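Local coordinates for beta-glucoside kinase (Listeria monocytogenes, PDB 4HTL), which catalyses the ATP-dependent phosphorylation of cellobiose to cellobiose-6'-phosphate and may also act as a transcriptional regulator of the cellobiose-PTS operon, at residues G157-E162 and Y230-L235; G246-P251 and T275-A280. All coordinates share one frame; numbering follows the deposited sequence.

Interaction 1: G157-E162 and Y230-L235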
loop_
_atom_site.group_PDB
_atom_site.type_symbol
_atom_site.label_atom_id
_atom_site.label_comp_id
_atom_site.label_asym_id
_atom_site.label_seq_id
_atom_site.Cartn_x
_atom_site.Cartn_y
_atom_site.Cartn_z
ATOM N N GLY A 157 -3.964 3.236 -9.762
ATOM C CA GLY A 157 -4.673 2.749 -10.904
ATOM C C GLY A 157 -4.242 1.397 -11.421
ATOM O O GLY A 157 -4.931 0.789 -12.248
ATOM N N TYR A 158 -3.086 0.932 -10.966
ATOM C CA TYR A 158 -2.582 -0.392 -11.360
ATOM C C TYR A 158 -3.094 -1.516 -10.455
ATOM O O TYR A 158 -2.797 -2.689 -10.708
ATOM C CB TYR A 158 -1.054 -0.397 -11.391
ATOM C CG TYR A 158 -0.461 0.254 -12.615
ATOM C CD1 TYR A 158 -0.403 1.636 -12.758
ATOM C CD2 TYR A 158 -0.001 -0.528 -13.662
ATOM C CE1 TYR A 158 0.137 2.194 -13.906
ATOM C CE2 TYR A 158 0.544 0.032 -14.795
ATOM C CZ TYR A 158 0.601 1.391 -14.911
ATOM O OH TYR A 158 1.168 1.945 -16.049
HETATM N N MSE A 159 -3.920 -1.210 -9.450
HETATM C CA MSE A 159 -4.502 -2.308 -8.683
HETATM C C MSE A 159 -5.463 -3.084 -9.584
HETATM O O MSE A 159 -6.220 -2.518 -10.386
HETATM C CB MSE A 159 -5.294 -1.836 -7.477
HETATM C CG MSE A 159 -4.461 -1.177 -6.334
HETATM SE SE MSE A 159 -5.473 -0.783 -4.797
HETATM C CE MSE A 159 -6.243 0.843 -5.381
ATOM N N PHE A 160 -5.407 -4.392 -9.452
ATOM C CA PHE A 160 -6.359 -5.264 -10.157
ATOM C C PHE A 160 -7.757 -5.090 -9.587
ATOM O O PHE A 160 -8.003 -5.238 -8.385
ATOM C CB PHE A 160 -5.880 -6.733 -10.081
ATOM C CG PHE A 160 -4.706 -7.054 -10.987
ATOM C CD1 PHE A 160 -4.809 -6.913 -12.331
ATOM C CD2 PHE A 160 -3.518 -7.501 -10.478
ATOM C CE1 PHE A 160 -3.746 -7.172 -13.185
ATOM C CE2 PHE A 160 -2.479 -7.815 -11.294
ATOM C CZ PHE A 160 -2.576 -7.629 -12.649
ATOM N N SER A 161 -8.721 -4.862 -10.468
ATOM C CA SER A 161 -10.130 -4.872 -10.082
ATOM C C SER A 161 -10.829 -6.193 -10.366
ATOM O O SER A 161 -11.944 -6.398 -9.956
ATOM C CB SER A 161 -10.837 -3.733 -10.806
ATOM O OG SER A 161 -10.750 -3.857 -12.228
ATOM N N GLU A 162 -10.130 -7.118 -11.003
ATOM C CA GLU A 162 -10.624 -8.438 -11.258
ATOM C C GLU A 162 -9.453 -9.387 -11.415
ATOM O O GLU A 162 -8.300 -8.945 -11.493
ATOM C CB GLU A 162 -11.486 -8.494 -12.475
ATOM C CG GLU A 162 -10.767 -8.091 -13.747
ATOM C CD GLU A 162 -11.717 -8.004 -14.931
ATOM O OE1 GLU A 162 -12.003 -9.038 -15.572
ATOM O OE2 GLU A 162 -12.218 -6.899 -15.185
ATOM N N TYR A 230 -11.131 -0.886 -0.544
ATOM C CA TYR A 230 -10.962 -2.010 0.418
ATOM C C TYR A 230 -9.501 -2.414 0.451
ATOM O O TYR A 230 -8.886 -2.487 1.505
ATOM C CB TYR A 230 -11.835 -3.142 -0.032
ATOM C CG TYR A 230 -11.964 -4.348 0.874
ATOM C CD1 TYR A 230 -13.025 -4.467 1.769
ATOM C CD2 TYR A 230 -11.054 -5.376 0.833
ATOM C CE1 TYR A 230 -13.195 -5.601 2.534
ATOM C CE2 TYR A 230 -11.212 -6.497 1.616
ATOM C CZ TYR A 230 -12.299 -6.609 2.455
ATOM O OH TYR A 230 -12.449 -7.730 3.214
ATOM N N ASN A 231 -8.892 -2.557 -0.732
ATOM C CA ASN A 231 -7.482 -2.888 -0.763
ATOM C C ASN A 231 -6.651 -1.831 -0.009
ATOM O O ASN A 231 -5.735 -2.160 0.772
ATOM C CB ASN A 231 -6.935 -2.936 -2.192
ATOM C CG ASN A 231 -7.341 -4.196 -2.979
ATOM O OD1 ASN A 231 -7.736 -5.201 -2.407
ATOM N ND2 ASN A 231 -7.117 -4.141 -4.316
ATOM N N LEU A 232 -6.881 -0.561 -0.335
ATOM C CA LEU A 232 -6.120 0.523 0.283
ATOM C C LEU A 232 -6.278 0.591 1.803
ATOM O O LEU A 232 -5.319 0.881 2.533
ATOM C CB LEU A 232 -6.503 1.872 -0.339
ATOM C CG LEU A 232 -6.106 2.133 -1.785
ATOM C CD1 LEU A 232 -6.765 3.387 -2.330
ATOM C CD2 LEU A 232 -4.607 2.058 -2.078
ATOM N N ILE A 233 -7.500 0.407 2.261
ATOM C CA ILE A 233 -7.841 0.460 3.681
ATOM C C ILE A 233 -7.050 -0.606 4.449
ATOM O O ILE A 233 -6.361 -0.295 5.403
ATOM C CB ILE A 233 -9.358 0.305 3.892
ATOM C CG1 ILE A 233 -10.047 1.611 3.463
ATOM C CG2 ILE A 233 -9.713 -0.075 5.343
ATOM C CD1 ILE A 233 -11.532 1.465 3.256
ATOM N N TYR A 234 -7.054 -1.823 3.926
ATOM C CA TYR A 234 -6.380 -2.943 4.613
ATOM C C TYR A 234 -4.846 -2.834 4.517
ATOM O O TYR A 234 -4.131 -3.188 5.430
ATOM C CB TYR A 234 -6.941 -4.300 4.120
ATOM C CG TYR A 234 -8.286 -4.552 4.795
ATOM C CD1 TYR A 234 -9.468 -4.217 4.202
ATOM C CD2 TYR A 234 -8.345 -5.157 6.021
ATOM C CE1 TYR A 234 -10.675 -4.422 4.842
ATOM C CE2 TYR A 234 -9.520 -5.344 6.684
ATOM C CZ TYR A 234 -10.705 -5.015 6.072
ATOM O OH TYR A 234 -11.906 -5.148 6.733
ATOM N N LEU A 235 -4.341 -2.324 3.395
ATOM C CA LEU A 235 -2.935 -2.225 3.224
ATOM C C LEU A 235 -2.322 -1.102 4.086
ATOM O O LEU A 235 -1.348 -1.332 4.804
ATOM C CB LEU A 235 -2.550 -2.058 1.754
ATOM C CG LEU A 235 -2.831 -3.251 0.798
ATOM C CD1 LEU A 235 -2.449 -2.914 -0.644
ATOM C CD2 LEU A 235 -2.131 -4.439 1.309
HETATM O O HOH W 1 -6.849 -6.369 -6.173
#
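Phe160 O and the amide nitrogen of Asn231 meet through one water, which donates to Phe160 O at 2.7 Å and accepts from Asn231 ND2 at 2.9 Å. The mediation is needed because Phe160 O and Asn231 ND2 stand 4.3 Å apart, too far for a direct bond. The other end of the same amide is also held: Asn231 OD1 accepts a hydrogen bond from Phe160 N of the second subunit. Both ends of the amide are thus engaged, which should fix its rotation and agrees with the placement of O and N. Asn231 meets the backbones of two Phe160 residues, its own chain's through water and the second subunit's directly. The Phe160 ring in turn stacks on Tyr230 of the second subunit.

Beside the water bridge the contact is apolar and carried by Met159, modelled as selenomethionine. Its SE sits 3.7 Å from Asn231 CB and 3.8 Å from Asn231 ND2, the two side chains running antiparallel alongside each other. A bend at the last torsion (chi3 -81°) then turns the methyl group onto the branched end of Leu232, with Met159 CE 3.8 Å from Leu232 CG and 3.9 Å from Leu232 CD2. These two side chains are roughly perpendicular, and all three are buried.

Loop 157-162, between strand 144-145 and helix 174-177, is tied by backbone bonds to the region of that helix, where Met159 also touches Leu174. It lies against the C-terminal part of helix 212-236 at the dimer interface.

Interaction 2: G246-P251 and T275-A280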
loop_
_atom_site.group_PDB
_atom_site.type_symbol
_atom_site.label_atom_id
_atom_site.label_comp_id
_atom_site.label_asym_id
_atom_site.label_seq_id
_atom_site.Cartn_x
_atom_site.Cartn_y
_atom_site.Cartn_z
ATOM N N GLY A 246 -12.254 14.136 -11.745
ATOM C CA GLY A 246 -13.481 14.253 -12.518
ATOM C C GLY A 246 -14.721 13.716 -11.835
ATOM O O GLY A 246 -15.793 14.252 -12.015
ATOM N N ILE A 247 -14.574 12.659 -11.034
ATOM C CA ILE A 247 -15.708 12.067 -10.334
ATOM C C ILE A 247 -16.488 13.043 -9.484
ATOM O O ILE A 247 -17.696 12.862 -9.277
ATOM C CB ILE A 247 -15.242 10.819 -9.510
ATOM C CG1 ILE A 247 -16.414 9.972 -9.097
ATOM C CG2 ILE A 247 -14.295 11.210 -8.347
ATOM C CD1 ILE A 247 -15.954 8.679 -8.447
ATOM N N THR A 248 -15.815 14.075 -8.984
ATOM C CA THR A 248 -16.498 15.147 -8.226
ATOM C C THR A 248 -17.562 15.927 -9.030
ATOM O O THR A 248 -18.342 16.696 -8.448
ATOM C CB THR A 248 -15.520 16.184 -7.619
ATOM O OG1 THR A 248 -15.029 17.098 -8.632
ATOM C CG2 THR A 248 -14.403 15.495 -6.920
ATOM N N SER A 249 -17.589 15.738 -10.343
ATOM C CA SER A 249 -18.683 16.253 -11.209
ATOM C C SER A 249 -20.025 15.586 -10.822
ATOM O O SER A 249 -21.063 16.042 -11.235
ATOM C CB SER A 249 -18.413 16.013 -12.711
ATOM O OG SER A 249 -18.394 14.617 -13.028
ATOM N N ARG A 250 -19.971 14.526 -10.015
ATOM C CA ARG A 250 -21.177 13.895 -9.427
ATOM C C ARG A 250 -21.320 14.439 -7.975
ATOM O O ARG A 250 -20.603 14.030 -7.069
ATOM C CB ARG A 250 -21.028 12.366 -9.472
ATOM C CG ARG A 250 -22.142 11.578 -8.783
ATOM C CD ARG A 250 -23.445 11.714 -9.505
ATOM N NE ARG A 250 -24.463 10.826 -8.955
ATOM C CZ ARG A 250 -25.710 10.774 -9.406
ATOM N NH1 ARG A 250 -26.091 11.637 -10.332
ATOM N NH2 ARG A 250 -26.591 9.923 -8.878
ATOM N N PRO A 251 -22.284 15.324 -7.741
ATOM C CA PRO A 251 -22.382 16.009 -6.448
ATOM C C PRO A 251 -22.514 15.084 -5.223
ATOM O O PRO A 251 -21.982 15.394 -4.172
ATOM C CB PRO A 251 -23.636 16.858 -6.612
ATOM C CG PRO A 251 -23.581 17.202 -8.045
ATOM C CD PRO A 251 -23.221 15.913 -8.718
ATOM N N THR A 275 -9.753 18.792 -1.366
ATOM C CA THR A 275 -9.958 20.224 -1.499
ATOM C C THR A 275 -9.008 20.834 -2.555
ATOM O O THR A 275 -8.063 20.211 -3.056
ATOM C CB THR A 275 -9.755 20.931 -0.151
ATOM O OG1 THR A 275 -8.417 20.738 0.310
ATOM C CG2 THR A 275 -10.758 20.465 0.941
ATOM N N HIS A 276 -9.223 22.112 -2.854
ATOM C CA HIS A 276 -8.336 22.862 -3.763
ATOM C C HIS A 276 -8.211 22.181 -5.106
ATOM O O HIS A 276 -7.098 22.111 -5.684
ATOM C CB HIS A 276 -6.952 23.093 -3.131
ATOM C CG HIS A 276 -7.002 23.795 -1.804
ATOM N ND1 HIS A 276 -7.142 23.125 -0.633
ATOM C CD2 HIS A 276 -6.964 25.157 -1.482
ATOM C CE1 HIS A 276 -7.175 24.035 0.400
ATOM N NE2 HIS A 276 -7.100 25.270 -0.127
ATOM N N LYS A 277 -9.321 21.674 -5.639
ATOM C CA LYS A 277 -9.317 20.982 -6.922
ATOM C C LYS A 277 -8.560 21.773 -8.017
ATOM O O LYS A 277 -7.800 21.204 -8.811
ATOM C CB LYS A 277 -10.765 20.750 -7.414
ATOM C CG LYS A 277 -10.883 20.384 -8.898
ATOM C CD LYS A 277 -12.339 20.287 -9.368
ATOM C CE LYS A 277 -12.904 18.893 -9.183
ATOM N NZ LYS A 277 -12.404 17.851 -10.159
ATOM N N ASN A 278 -8.809 23.091 -8.074
ATOM C CA ASN A 278 -8.213 23.883 -9.156
ATOM C C ASN A 278 -6.710 24.133 -9.028
ATOM O O ASN A 278 -5.971 24.069 -10.008
ATOM C CB ASN A 278 -9.032 25.163 -9.356
ATOM C CG ASN A 278 -10.485 24.849 -9.735
ATOM O OD1 ASN A 278 -10.788 24.146 -10.759
ATOM N ND2 ASN A 278 -11.394 25.283 -8.877
ATOM N N GLN A 279 -6.258 24.392 -7.807
ATOM C CA GLN A 279 -4.908 24.855 -7.569
ATOM C C GLN A 279 -4.003 23.901 -6.774
ATOM O O GLN A 279 -2.863 24.285 -6.412
ATOM C CB GLN A 279 -4.997 26.237 -6.904
ATOM C CG GLN A 279 -5.719 27.259 -7.803
ATOM C CD GLN A 279 -5.705 28.677 -7.288
ATOM O OE1 GLN A 279 -5.831 28.917 -6.086
ATOM N NE2 GLN A 279 -5.592 29.627 -8.208
ATOM N N ALA A 280 -4.508 22.718 -6.417
ATOM C CA ALA A 280 -3.711 21.768 -5.610
ATOM C C ALA A 280 -2.303 21.482 -6.125
ATOM O O ALA A 280 -1.352 21.449 -5.325
ATOM C CB ALA A 280 -4.465 20.477 -5.309
#
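The peptide carbonyl of Gly246, whose N lies 4.0 Å from Lys277 NZ, is approached from opposite faces of its plane by two donors of one residue. Ser249 N bonds to Gly246 O at 2.9 Å and Ser249 OG at 2.8 Å, the hydroxyl somewhat tilted from the plane with a C=O...donor angle of 158°. This double grip closes the 3-10 turn that presents Thr248. In the other segment, the ring of His276 donates through ND1 to Thr275 OG1 at 2.9 Å, that atom lying 22° out of the ring plane.

Between the two loops, the ends of Lys277 and Thr248 point at one another. The end of the lysine is modelled too close to Thr248 OG1, so its exact placement is doubtful, and the two do not form a hydrogen bond. Thr248 OG1 instead hydrogen-bonds to Gly245 O, to which Lys277 NZ bonds weakly.

This surface contact joins two loops that follow the adjacent parallel strands 240-244 and 270-273, and it reaches across between the two lobes of the actin-like ATPase fold of ROK kinases. Residues 246-251 lead to helix 253-261, with Ile247 packed against helix 212-236 of one lobe. Residues 275-280 lead into helix 280-293, where Ala280 rests on helix 106-117 and Gln279 reaches strand 27-34 of the other.

How the interactions relate
Interaction 1 comes wholly earlier in the chain than interaction 2, and the two do not touch: their centres are 22 Å apart and their nearest atoms about 12 Å. Helix 212-236 relates them, since its final turns form half of interaction 1 while Phe221 and Ile225, further back, receive Ile247 of interaction 2. Their settings differ. Interaction 1 is buried, away from the probable nucleotide site, and belongs to the dimer interface; interaction 2 is a surface contact that no other chain of the assembly touches. It is also near that site, the Lys277 side chain lying about 9 Å from that of Asp10, assigned to ATP binding by similarity.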